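Side-chain contacts in GlcNAc Inducible Gene 2, GIG2 (Candida albicans, PDB 6AKZ), which binds an iron(III) ion and is probably an oxygenase of the DUF1479 family, within the cupin clan, though its substrate is not established: residues Thr36-Arg41 and Ile285-Phe290; Glu30-Val35 and Ile305-Pro310; Gly216-Trp221 and Ser281-Met286; Trp292-Ser297 and Tyr328-Gln333; Pro313-Val316 and Gln321-Leu324. One frame throughout, in Å; residues are numbered along the deposited sequence.

Contact 1 of 5, residues Thr36-Arg41 and Ile285-Phe290; sequences TASWKR and IMLRPF
Trp39 meets Leu287 and Arg288 with the six-membered half of its indole. On the near side, CE3 of Trp39 lies 3.7 Å from CB of Leu287; at the far end, CH2 of Trp39 comes to 3.9 Å from CD of Arg288. The indole gets this far across because its CG is anti to the backbone N (chi1 173°), which swings the ring off helix 32-56 toward the other segment. Leu287 runs past it in the opposite direction and slides CD1 back along the indole until that methyl is 4.1 Å from OG of Ser38, a hydroxyl already bonded to the carbonyl of Val35. Arg288 is bent at chi2, and this kink brings the guanidinium round beside the indole. The two planes are only 15° apart, yet they are not stacked: CZ2 of Trp39 sits at the guanidinium edge, 4.0 Å from NH1 of Arg288. The charged end is held elsewhere, by Phe327 O at NE and by Asp294 at NH2, while Phe291 stacks on Trp39. No hydrogen bond crosses between the segments, so the four buried residues that meet hold together by shape and dispersion, the arginine offering its CD and the edge of its guanidinium while its polar bonds go elsewhere.

Contact 2 of 5, residues Glu30-Val35 and Ile305-Pro310; sequences ENVKQV and IDLITP
Val32 faces two side chains of the 305-310 loop, one with each of its methyls. CG2 of Val32 and CD1 of Leu307 reach for each other tip to tip and close to 3.5 Å, tighter than usual for two carbons. The other branch, CG1 of Val32, takes Ile305 at a slant and rests 3.7 Å from its CG2. Ile305 has CG1 anti to the backbone N (chi1 -163°); that turns the ethyl arm so that CD1 of Ile305 makes a looser approach, 4.5 Å, to CG1 of Val35 one turn on. Behind these apolar groups the loop is shaped by Asp306. Its OD1 takes two backbone N-H groups: Thr309 N at 3.1 Å on the syn lone pair, and Ile308 N from well above the carboxylate plane. OD2 of Asp306 accepts the Thr309 hydroxyl, OG1, at 2.7 Å, also syn, and has Lys23 and the Trp292 indole N-H as further partners. Three bonds from within its own loop thus fix the carboxylate's rotation; Ile305 and Leu307, either side of it in sequence, both point to the helix. This is the first turn of helix 32-56 laid against an irregular loop whose bend is an Asx turn, made by Asp306 and extended to the Asx motif with Thr309.

Contact 3 of 5, residues Gly216-Trp221 and Ser281-Met286; sequences GDWENW and SMAYIM
The backbones come close here, with CA of Trp218 only 5.8 Å from CA of Ala283, where a short 3-10 turn (218-220) lies against helix 278-287. At this distance it is the methyl of Ala283 that makes the contact: CB of Ala283 touches CB of Trp218 at 3.6 Å and also reaches CG of the indole at 3.8 Å. Trp218 carries its CG between the backbone N and the carbonyl carbon (chi1 69°), and the ring therefore turns away past the alanine, giving its N-H to Ser38 O on helix 32-56. The carboxylate carbon of Glu219 lies over the centre of one face of this ring. Trp221 approaches the helix differently. CG anti to the backbone N (chi1 -173°) extends its indole toward Met282, which it crosses at a slant; CH2 of Trp221 lies 3.8 Å from CG of Met282. The methionine chain, bent at chi2 and chi3, folds its sulfur and methyl away from the tryptophan. The turn itself is braced by ND2 of Asn220, which bonds OD1 of Asp217 at 2.7 Å. Helix 211-214 ends in a Schellman motif at Gly216; the 3-10 turn that follows, with Trp221 just after it, seats two tryptophans on helix 278-287, where the side chain of Met282 is about 13 Å from the iron(III) ion.

Contact 4 of 5, residues Trp292-Ser297 and Tyr328-Gln333; sequences WKDPES and YPHLHQ
Asp294 approaches His330 through one carboxylate oxygen: OD1 of Asp294 lies 3.7 Å from CE1 of His330, at the edge of the imidazole and in its plane. The carboxylate and the ring are turned 61° apart, and the two side chains slide past each other in opposite directions. This is not a hydrogen bond; the oxygen faces a ring carbon, and NE2 of His330 is farther still, 4.5 Å from OD1 of Asp294. The second oxygen, OD2 of Asp294, brushes the proline ring at 4.3 Å from CG of Pro329. Each group is positioned by firmer partners just outside. OD1 of Asp294 is bonded to the hydroxyl of Tyr303, while OD2 forms a salt bridge with NH2 of Arg288, the arginine whose guanidinium also lies against Pro329. His330 has CG anti to its carbonyl carbon (chi1 -62°), which points the ring at the aspartate, and its ND1 is bonded to the hydroxyl of Tyr284 on helix 278-287. The carboxylate might favour a positive imidazole, but its salt bridge to Arg288 would probably weaken that effect, and the charge is not seen. Farther out, Leu43 of helix 32-56 touches His330. The site is a surface junction between two loops, one following helix 278-287 and the other, helical in its backbone angles, following strand 322-323, held by the bonds of Asp294 to Tyr303 and Arg288 and of His330 to Tyr284.

Contact 5 of 5, residues Pro313-Val316 and Gln321-Leu324; sequences PGTV and QLFL
Gly314 and Leu322 meet where the chain doubles back beside the iron site, in a hairpin-like reversal: the 313-316 loop runs antiparallel beside strand 322-323, itself paired with strand 192-193, which carries the iron ligand His192. Gly314 lies nearest the strand, its CA 4.5 Å from CA of Phe323. One backbone bond joins them, from N of Phe323 to O of Gly314, 2.9 Å long. In return, the CA-H of Gly314 points at the carbonyl of Phe323, with CA of Gly314 3.3 Å from O of Phe323. Gly314 has positive phi, which suits glycine, and its CA sits hard against this oxygen. Leu322 comes in from the strand. CG anti to the backbone N (chi1 166°) carries CD1 of Leu322 across to the loop, where it is 3.6 Å from O of Pro313. Phe323 contributes mostly backbone here; its CB is 3.8 Å from O of Gly314, while its ring leads away from the loop and its side chain touches His192. Gln321, next door, bonds Asp194, another iron ligand, through NE2, so the residue just before the strand belongs to the second shell of the metal. Leu322 and Leu324 bond by their backbones to Leu193 and Leu191, which fixes this part of the chain further. Thr315 meets Leu322 at a slant, and its methyl CG2 presses on CD1 of Leu322 at 3.5 Å, a tight pair of carbons.

Overall arrangement
Contacts 1 and 3 are buried and share helix 278-287, one meeting helix 32-56 and the other the turn after helix 211-214; both rely on tryptophans against aliphatic groups. A salt bridge from Arg41 to Glu219 joins them. Contact 2 uses the start of helix 32-56, is only partly buried and purely aliphatic across its interface. Contact 4 is the surface member, polar and thin, and its Asp294 bonds the arginine of contact 1. Contact 5, alone in having a hydrogen bond across its segments, is the one beside the iron; Ile285 packs on its Leu322 and Leu324, linking it to the helix.

Contact 1 of 5, residues Thr36-Arg41 and Ile285-Phe290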
# COMPACT_ATOMS: atom_id res chain seq x y z
N THR A 36 14.60 24.28 4.62
CA THR A 36 14.71 24.58 6.03
C THR A 36 13.52 25.36 6.59
O THR A 36 13.01 24.96 7.61
CB THR A 36 16.03 25.35 6.28
OG1 THR A 36 17.10 24.56 5.76
CG2 THR A 36 16.22 25.58 7.80
N ALA A 37 13.06 26.43 5.95
CA ALA A 37 11.90 27.12 6.47
C ALA A 37 10.69 26.21 6.51
O ALA A 37 9.93 26.25 7.48
CB ALA A 37 11.57 28.35 5.69
N SER A 38 10.59 25.37 5.47
CA SER A 38 9.41 24.49 5.30
C SER A 38 9.37 23.41 6.41
O SER A 38 8.27 23.02 6.83
CB SER A 38 9.41 23.85 3.90
OG SER A 38 10.28 22.73 3.81
N TRP A 39 10.54 22.92 6.80
CA TRP A 39 10.70 21.97 7.89
C TRP A 39 10.26 22.52 9.23
O TRP A 39 9.60 21.85 10.02
CB TRP A 39 12.15 21.52 8.01
CG TRP A 39 12.42 20.62 9.26
CD1 TRP A 39 12.93 21.02 10.48
CD2 TRP A 39 12.17 19.20 9.39
NE1 TRP A 39 13.05 19.93 11.33
CE2 TRP A 39 12.56 18.81 10.69
CE3 TRP A 39 11.62 18.23 8.54
CZ2 TRP A 39 12.46 17.49 11.14
CZ3 TRP A 39 11.57 16.91 9.00
CH2 TRP A 39 11.96 16.56 10.27
N LYS A 40 10.59 23.80 9.46
CA LYS A 40 10.09 24.48 10.64
C LYS A 40 8.56 24.68 10.66
O LYS A 40 7.92 24.41 11.67
CB LYS A 40 10.84 25.79 10.74
CG LYS A 40 12.29 25.52 11.10
CD LYS A 40 13.10 26.79 11.05
CE LYS A 40 14.55 26.43 11.25
NZ LYS A 40 15.29 27.73 11.11
N ARG A 41 7.99 25.15 9.57
CA ARG A 41 6.51 25.22 9.40
C ARG A 41 5.85 23.80 9.64
O ARG A 41 4.79 23.70 10.25
CB ARG A 41 6.09 25.64 8.02
CG ARG A 41 6.59 27.01 7.56
CD ARG A 41 5.73 27.55 6.40
NE ARG A 41 5.81 26.69 5.21
CZ ARG A 41 6.73 26.78 4.27
NH1 ARG A 41 7.71 27.70 4.35
NH2 ARG A 41 6.69 25.93 3.25
N ILE A 285 8.73 12.41 6.88
CA ILE A 285 9.52 11.23 6.55
C ILE A 285 10.53 11.60 5.50
O ILE A 285 11.71 11.26 5.70
CB ILE A 285 8.65 10.04 6.12
CG1 ILE A 285 7.93 9.51 7.38
CG2 ILE A 285 9.43 8.88 5.52
CD1 ILE A 285 6.69 8.68 7.16
N MET A 286 10.08 12.19 4.40
CA MET A 286 11.00 12.49 3.29
C MET A 286 12.11 13.43 3.66
O MET A 286 13.18 13.32 3.12
CB MET A 286 10.29 12.98 2.04
CG MET A 286 9.34 11.93 1.45
SD MET A 286 9.96 10.22 1.25
CE MET A 286 11.35 10.47 0.16
N LEU A 287 11.80 14.41 4.49
CA LEU A 287 12.82 15.34 4.96
C LEU A 287 13.63 14.90 6.16
O LEU A 287 14.68 15.50 6.44
CB LEU A 287 12.19 16.70 5.27
CG LEU A 287 11.56 17.45 4.10
CD1 LEU A 287 10.92 18.74 4.51
CD2 LEU A 287 12.56 17.76 3.02
N ARG A 288 13.19 13.88 6.87
CA ARG A 288 13.92 13.42 8.05
C ARG A 288 15.45 13.11 7.88
O ARG A 288 16.22 13.45 8.79
CB ARG A 288 13.21 12.31 8.76
CG ARG A 288 13.74 11.99 10.15
CD ARG A 288 13.62 13.10 11.15
NE ARG A 288 13.98 12.60 12.50
CZ ARG A 288 14.18 13.36 13.57
NH1 ARG A 288 14.11 14.67 13.47
NH2 ARG A 288 14.43 12.77 14.75
N PRO A 289 15.88 12.50 6.75
CA PRO A 289 17.32 12.31 6.53
C PRO A 289 18.11 13.58 6.50
O PRO A 289 19.29 13.52 6.81
CB PRO A 289 17.41 11.52 5.21
CG PRO A 289 16.04 10.87 5.09
CD PRO A 289 15.10 11.90 5.64
N PHE A 290 17.48 14.70 6.18
CA PHE A 290 18.10 15.99 6.16
C PHE A 290 18.00 16.75 7.50
O PHE A 290 18.73 17.76 7.71
CB PHE A 290 17.48 16.87 5.09
CG PHE A 290 17.53 16.26 3.70
CD1 PHE A 290 16.53 15.39 3.25
CD2 PHE A 290 18.59 16.50 2.89
CE1 PHE A 290 16.61 14.80 2.02
CE2 PHE A 290 18.66 15.91 1.63
CZ PHE A 290 17.66 15.08 1.18

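Contact 2 of 5, residues Glu30-Val35 and Ile305-Pro310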
# COMPACT_ATOMS: atom_id res chain seq x y z
N GLU A 30 20.15 26.06 -4.19
CA GLU A 30 19.20 27.20 -4.21
C GLU A 30 17.88 27.00 -3.44
O GLU A 30 17.13 27.97 -3.21
CB GLU A 30 18.82 27.56 -5.66
CG GLU A 30 18.39 26.37 -6.50
CD GLU A 30 19.54 25.67 -7.21
OE1 GLU A 30 20.64 25.53 -6.61
OE2 GLU A 30 19.34 25.21 -8.35
N ASN A 31 17.55 25.76 -3.12
CA ASN A 31 16.32 25.50 -2.35
C ASN A 31 16.54 25.20 -0.86
O ASN A 31 15.55 25.04 -0.12
CB ASN A 31 15.53 24.39 -3.04
CG ASN A 31 14.92 24.82 -4.38
OD1 ASN A 31 14.55 25.98 -4.61
ND2 ASN A 31 14.79 23.85 -5.27
N VAL A 32 17.80 25.19 -0.41
CA VAL A 32 18.13 24.79 0.93
C VAL A 32 17.49 25.68 1.99
O VAL A 32 17.04 25.17 3.02
CB VAL A 32 19.67 24.70 1.14
CG1 VAL A 32 20.05 24.73 2.61
CG2 VAL A 32 20.21 23.44 0.46
N LYS A 33 17.43 26.99 1.73
CA LYS A 33 16.86 27.92 2.69
C LYS A 33 15.37 27.70 2.84
O LYS A 33 14.88 27.61 3.93
CB LYS A 33 17.13 29.38 2.33
CG LYS A 33 18.55 29.82 2.63
CD LYS A 33 18.67 31.35 2.63
CE LYS A 33 20.03 31.84 2.13
NZ LYS A 33 21.15 31.25 2.93
N GLN A 34 14.68 27.69 1.71
CA GLN A 34 13.25 27.34 1.58
C GLN A 34 12.85 25.98 2.19
O GLN A 34 11.78 25.89 2.79
CB GLN A 34 12.89 27.30 0.10
CG GLN A 34 12.54 28.66 -0.50
CD GLN A 34 12.47 28.61 -2.03
OE1 GLN A 34 12.90 27.64 -2.67
NE2 GLN A 34 11.91 29.65 -2.62
N VAL A 35 13.66 24.95 1.96
CA VAL A 35 13.42 23.64 2.56
C VAL A 35 13.50 23.72 4.11
O VAL A 35 12.59 23.28 4.81
CB VAL A 35 14.37 22.56 2.05
CG1 VAL A 35 14.10 21.29 2.84
CG2 VAL A 35 14.16 22.33 0.53
N ILE A 305 19.93 22.04 8.20
CA ILE A 305 19.96 20.97 7.23
C ILE A 305 21.25 20.22 7.25
O ILE A 305 22.30 20.81 7.53
CB ILE A 305 19.63 21.52 5.82
CG1 ILE A 305 19.25 20.37 4.89
CG2 ILE A 305 20.81 22.30 5.26
CD1 ILE A 305 18.46 20.83 3.69
N ASP A 306 21.18 18.92 7.05
CA ASP A 306 22.31 18.04 6.92
C ASP A 306 22.31 17.50 5.48
O ASP A 306 21.58 16.53 5.16
CB ASP A 306 22.24 16.84 7.88
CG ASP A 306 23.24 15.71 7.51
OD1 ASP A 306 24.33 16.05 6.99
OD2 ASP A 306 22.95 14.50 7.68
N LEU A 307 23.18 18.06 4.63
CA LEU A 307 23.30 17.60 3.27
C LEU A 307 24.47 16.70 3.03
O LEU A 307 24.71 16.32 1.89
CB LEU A 307 23.32 18.80 2.34
CG LEU A 307 21.97 19.51 2.26
CD1 LEU A 307 22.19 20.91 1.75
CD2 LEU A 307 20.92 18.84 1.36
N ILE A 308 25.13 16.25 4.10
CA ILE A 308 26.40 15.55 3.97
C ILE A 308 26.37 14.11 4.45
O ILE A 308 26.76 13.25 3.68
CB ILE A 308 27.57 16.29 4.71
CG1 ILE A 308 27.62 17.79 4.35
CG2 ILE A 308 28.90 15.62 4.39
CD1 ILE A 308 27.66 18.13 2.87
N THR A 309 25.94 13.81 5.68
CA THR A 309 26.10 12.39 6.17
C THR A 309 25.17 11.49 5.36
O THR A 309 24.04 11.90 5.12
CB THR A 309 25.68 12.19 7.64
OG1 THR A 309 24.24 12.16 7.72
CG2 THR A 309 26.25 13.31 8.55
N PRO A 310 25.58 10.25 5.05
CA PRO A 310 24.71 9.31 4.35
C PRO A 310 23.72 8.63 5.33
O PRO A 310 23.61 7.42 5.35
CB PRO A 310 25.71 8.31 3.81
CG PRO A 310 26.70 8.20 4.92
CD PRO A 310 26.86 9.60 5.42

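Contact 3 of 5, residues Gly216-Trp221 and Ser281-Met286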
# COMPACT_ATOMS: atom_id res chain seq x y z
N GLY A 216 10.68 22.64 -0.90
CA GLY A 216 10.27 23.48 0.17
C GLY A 216 8.83 23.86 0.15
O GLY A 216 8.44 24.77 0.83
N ASP A 217 8.00 23.07 -0.54
CA ASP A 217 6.60 23.36 -0.74
C ASP A 217 5.78 22.05 -0.43
O ASP A 217 4.87 21.73 -1.17
CB ASP A 217 6.43 23.74 -2.24
CG ASP A 217 5.06 24.25 -2.61
OD1 ASP A 217 4.31 24.78 -1.75
OD2 ASP A 217 4.71 24.13 -3.83
N TRP A 218 6.11 21.38 0.68
CA TRP A 218 5.31 20.24 1.16
C TRP A 218 3.84 20.50 1.18
O TRP A 218 3.04 19.58 0.93
CB TRP A 218 5.82 19.70 2.51
CG TRP A 218 5.63 20.58 3.67
CD1 TRP A 218 6.61 21.38 4.26
CD2 TRP A 218 4.44 20.78 4.42
NE1 TRP A 218 6.08 22.08 5.30
CE2 TRP A 218 4.75 21.72 5.45
CE3 TRP A 218 3.13 20.27 4.35
CZ2 TRP A 218 3.83 22.14 6.36
CZ3 TRP A 218 2.22 20.69 5.28
CH2 TRP A 218 2.56 21.59 6.30
N GLU A 219 3.41 21.74 1.41
CA GLU A 219 2.00 22.02 1.53
C GLU A 219 1.25 21.70 0.28
O GLU A 219 0.03 21.44 0.34
CB GLU A 219 1.75 23.51 1.87
CG GLU A 219 2.12 23.91 3.26
CD GLU A 219 3.59 24.39 3.41
OE1 GLU A 219 4.46 24.18 2.49
OE2 GLU A 219 3.83 24.96 4.51
N ASN A 220 1.93 21.74 -0.85
CA ASN A 220 1.29 21.44 -2.10
C ASN A 220 1.52 20.00 -2.63
O ASN A 220 1.19 19.72 -3.81
CB ASN A 220 1.70 22.48 -3.10
CG ASN A 220 1.00 23.77 -2.80
OD1 ASN A 220 -0.24 23.85 -2.74
ND2 ASN A 220 1.75 24.76 -2.56
N TRP A 221 2.13 19.14 -1.82
CA TRP A 221 2.29 17.71 -2.21
C TRP A 221 0.91 17.03 -2.34
O TRP A 221 0.09 17.15 -1.43
CB TRP A 221 3.16 16.95 -1.24
CG TRP A 221 3.46 15.58 -1.68
CD1 TRP A 221 4.12 15.22 -2.82
CD2 TRP A 221 3.02 14.36 -1.06
NE1 TRP A 221 4.11 13.85 -2.93
CE2 TRP A 221 3.45 13.31 -1.86
CE3 TRP A 221 2.27 14.07 0.09
CZ2 TRP A 221 3.23 11.97 -1.51
CZ3 TRP A 221 1.98 12.75 0.39
CH2 TRP A 221 2.50 11.71 -0.39
N SER A 281 2.67 13.37 7.36
CA SER A 281 3.51 12.20 7.49
C SER A 281 4.67 12.13 6.46
O SER A 281 5.82 11.92 6.83
CB SER A 281 2.72 10.91 7.47
OG SER A 281 1.96 10.69 8.68
N MET A 282 4.34 12.23 5.20
CA MET A 282 5.34 12.11 4.18
C MET A 282 6.28 13.34 4.08
O MET A 282 7.42 13.20 3.70
CB MET A 282 4.74 11.74 2.83
CG MET A 282 4.12 10.34 2.77
SD MET A 282 5.22 9.04 3.35
CE MET A 282 6.63 9.16 2.26
N ALA A 283 5.81 14.50 4.42
CA ALA A 283 6.68 15.69 4.46
C ALA A 283 7.73 15.38 5.51
O ALA A 283 8.89 15.60 5.29
CB ALA A 283 5.87 16.92 4.78
N TYR A 284 7.35 14.85 6.64
CA TYR A 284 8.28 14.61 7.74
C TYR A 284 9.25 13.49 7.42
O TYR A 284 10.48 13.64 7.55
CB TYR A 284 7.48 14.23 8.99
CG TYR A 284 8.34 14.02 10.22
CD1 TYR A 284 8.74 15.09 11.05
CD2 TYR A 284 8.74 12.73 10.56
CE1 TYR A 284 9.52 14.83 12.19
CE2 TYR A 284 9.51 12.49 11.69
CZ TYR A 284 9.87 13.53 12.51
OH TYR A 284 10.63 13.22 13.63
N ILE A 285 8.73 12.41 6.88
CA ILE A 285 9.52 11.23 6.55
C ILE A 285 10.53 11.60 5.50
O ILE A 285 11.71 11.26 5.70
CB ILE A 285 8.65 10.04 6.12
CG1 ILE A 285 7.93 9.51 7.38
CG2 ILE A 285 9.43 8.88 5.52
CD1 ILE A 285 6.69 8.68 7.16
N MET A 286 10.08 12.19 4.40
CA MET A 286 11.00 12.49 3.29
C MET A 286 12.11 13.43 3.66
O MET A 286 13.18 13.32 3.12
CB MET A 286 10.29 12.98 2.04
CG MET A 286 9.34 11.93 1.45
SD MET A 286 9.96 10.22 1.25
CE MET A 286 11.35 10.47 0.16

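Contact 4 of 5, residues Trp292-Ser297 and Tyr328-Gln333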
# COMPACT_ATOMS: atom_id res chain seq x y z
N TRP A 292 17.64 15.12 10.84
CA TRP A 292 17.57 13.97 11.70
C TRP A 292 18.08 14.34 13.07
O TRP A 292 17.81 13.61 14.00
CB TRP A 292 18.39 12.75 11.19
CG TRP A 292 19.86 13.02 11.04
CD1 TRP A 292 20.49 13.51 9.94
CD2 TRP A 292 20.89 12.85 12.05
NE1 TRP A 292 21.84 13.68 10.18
CE2 TRP A 292 22.11 13.29 11.47
CE3 TRP A 292 20.88 12.41 13.38
CZ2 TRP A 292 23.33 13.24 12.17
CZ3 TRP A 292 22.08 12.38 14.08
CH2 TRP A 292 23.29 12.80 13.46
N LYS A 293 18.84 15.44 13.18
CA LYS A 293 19.39 15.89 14.49
C LYS A 293 18.49 16.87 15.19
O LYS A 293 18.32 17.99 14.75
CB LYS A 293 20.76 16.49 14.27
CG LYS A 293 21.53 16.75 15.56
CD LYS A 293 22.72 15.82 15.71
CE LYS A 293 23.22 15.76 17.15
NZ LYS A 293 23.66 17.07 17.73
N ASP A 294 17.82 16.44 16.26
CA ASP A 294 16.93 17.34 16.99
C ASP A 294 17.79 18.20 17.91
O ASP A 294 18.70 17.67 18.53
CB ASP A 294 15.92 16.54 17.79
CG ASP A 294 15.09 15.64 16.89
OD1 ASP A 294 14.53 16.21 15.93
OD2 ASP A 294 15.19 14.42 17.05
N PRO A 295 17.53 19.50 17.97
CA PRO A 295 18.41 20.34 18.79
C PRO A 295 18.17 20.22 20.27
O PRO A 295 17.01 20.16 20.74
CB PRO A 295 18.05 21.75 18.36
CG PRO A 295 16.70 21.68 17.77
CD PRO A 295 16.59 20.31 17.18
N GLU A 296 19.25 20.34 21.03
CA GLU A 296 19.18 20.37 22.51
C GLU A 296 18.29 21.47 23.07
O GLU A 296 17.64 21.26 24.07
CB GLU A 296 20.58 20.48 23.10
CG GLU A 296 21.49 19.35 22.67
CD GLU A 296 22.33 18.79 23.81
OE1 GLU A 296 22.83 19.59 24.62
OE2 GLU A 296 22.47 17.55 23.88
N SER A 297 18.21 22.60 22.39
CA SER A 297 17.36 23.68 22.86
C SER A 297 15.86 23.31 22.91
O SER A 297 15.14 23.85 23.73
CB SER A 297 17.56 24.92 22.01
OG SER A 297 17.06 24.70 20.70
N TYR A 328 11.96 8.64 14.20
CA TYR A 328 10.86 9.48 13.68
C TYR A 328 9.92 9.87 14.85
O TYR A 328 8.67 9.65 14.84
CB TYR A 328 10.12 8.72 12.57
CG TYR A 328 10.98 8.46 11.36
CD1 TYR A 328 11.90 7.39 11.31
CD2 TYR A 328 10.90 9.28 10.27
CE1 TYR A 328 12.69 7.17 10.17
CE2 TYR A 328 11.73 9.14 9.18
CZ TYR A 328 12.58 8.05 9.08
OH TYR A 328 13.35 7.95 7.92
N PRO A 329 10.50 10.47 15.91
CA PRO A 329 9.68 10.61 17.15
C PRO A 329 8.46 11.54 17.09
O PRO A 329 7.52 11.32 17.85
CB PRO A 329 10.67 11.16 18.18
CG PRO A 329 11.64 11.95 17.32
CD PRO A 329 11.80 11.13 16.06
N HIS A 330 8.44 12.52 16.20
CA HIS A 330 7.34 13.41 16.07
C HIS A 330 6.11 12.71 15.50
O HIS A 330 5.04 13.24 15.60
CB HIS A 330 7.65 14.59 15.15
CG HIS A 330 8.78 15.46 15.63
ND1 HIS A 330 10.10 15.14 15.44
CD2 HIS A 330 8.77 16.67 16.25
CE1 HIS A 330 10.87 16.09 15.94
NE2 HIS A 330 10.10 17.02 16.44
N LEU A 331 6.30 11.55 14.88
CA LEU A 331 5.16 10.80 14.38
C LEU A 331 4.35 10.11 15.47
O LEU A 331 3.17 9.86 15.28
CB LEU A 331 5.61 9.76 13.32
CG LEU A 331 6.30 10.29 12.08
CD1 LEU A 331 6.66 9.08 11.22
CD2 LEU A 331 5.51 11.35 11.29
N HIS A 332 4.97 9.78 16.60
CA HIS A 332 4.36 8.87 17.50
C HIS A 332 3.07 9.38 18.14
O HIS A 332 2.16 8.61 18.32
CB HIS A 332 5.38 8.37 18.48
CG HIS A 332 6.46 7.55 17.80
ND1 HIS A 332 7.21 6.59 18.44
CD2 HIS A 332 6.89 7.56 16.51
CE1 HIS A 332 8.06 6.06 17.59
NE2 HIS A 332 7.88 6.62 16.41
N GLN A 333 2.95 10.68 18.31
CA GLN A 333 1.80 11.27 18.94
C GLN A 333 0.52 11.04 18.12
O GLN A 333 -0.58 11.02 18.65
CB GLN A 333 2.04 12.76 19.00
CG GLN A 333 0.92 13.50 19.68
CD GLN A 333 1.23 14.97 19.93
OE1 GLN A 333 1.92 15.65 19.15
NE2 GLN A 333 0.69 15.46 21.00

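Contact 5 of 5, residues Pro313-Val316 and Gln321-Leu324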
# COMPACT_ATOMS: atom_id res chain seq x y z
N PRO A 313 17.59 7.37 8.08
CA PRO A 313 17.17 6.61 9.25
C PRO A 313 15.98 5.68 9.01
O PRO A 313 15.06 6.02 8.23
CB PRO A 313 16.82 7.69 10.25
CG PRO A 313 17.31 8.99 9.72
CD PRO A 313 17.48 8.83 8.25
N GLY A 314 16.04 4.50 9.61
CA GLY A 314 14.99 3.48 9.47
C GLY A 314 15.06 2.65 8.19
O GLY A 314 14.19 1.80 7.96
N THR A 315 16.10 2.84 7.37
CA THR A 315 16.20 2.15 6.08
C THR A 315 17.17 1.02 6.13
O THR A 315 18.19 1.11 6.83
CB THR A 315 16.64 3.08 4.91
OG1 THR A 315 17.97 3.54 5.13
CG2 THR A 315 15.68 4.30 4.66
N VAL A 316 16.86 -0.02 5.37
CA VAL A 316 17.79 -1.13 5.08
C VAL A 316 17.70 -1.32 3.58
O VAL A 316 16.74 -1.97 3.12
CB VAL A 316 17.41 -2.39 5.84
CG1 VAL A 316 18.35 -3.55 5.52
CG2 VAL A 316 17.45 -2.10 7.34
N GLN A 321 10.48 -2.40 3.69
CA GLN A 321 9.87 -1.60 4.74
C GLN A 321 10.77 -0.52 5.21
O GLN A 321 11.96 -0.72 5.41
CB GLN A 321 9.49 -2.46 5.96
CG GLN A 321 8.30 -3.40 5.85
CD GLN A 321 8.58 -4.59 4.99
OE1 GLN A 321 9.58 -5.31 5.19
NE2 GLN A 321 7.70 -4.82 4.03
N LEU A 322 10.19 0.65 5.46
CA LEU A 322 10.89 1.73 6.10
C LEU A 322 10.39 1.78 7.52
O LEU A 322 9.19 2.03 7.75
CB LEU A 322 10.60 3.10 5.42
CG LEU A 322 11.01 4.36 6.17
CD1 LEU A 322 12.53 4.47 6.15
CD2 LEU A 322 10.46 5.62 5.59
N PHE A 323 11.31 1.59 8.47
CA PHE A 323 10.94 1.57 9.87
C PHE A 323 10.94 2.94 10.53
O PHE A 323 11.84 3.75 10.35
CB PHE A 323 11.80 0.54 10.59
CG PHE A 323 11.34 -0.83 10.30
CD1 PHE A 323 10.10 -1.23 10.76
CD2 PHE A 323 12.07 -1.69 9.51
CE1 PHE A 323 9.62 -2.49 10.50
CE2 PHE A 323 11.61 -2.95 9.24
CZ PHE A 323 10.37 -3.35 9.73
N LEU A 324 9.88 3.20 11.28
CA LEU A 324 9.60 4.55 11.83
C LEU A 324 9.62 4.53 13.32
O LEU A 324 9.27 5.53 13.96
CB LEU A 324 8.23 5.03 11.34
CG LEU A 324 8.12 5.05 9.80
CD1 LEU A 324 6.66 5.27 9.39
CD2 LEU A 324 9.02 6.08 9.17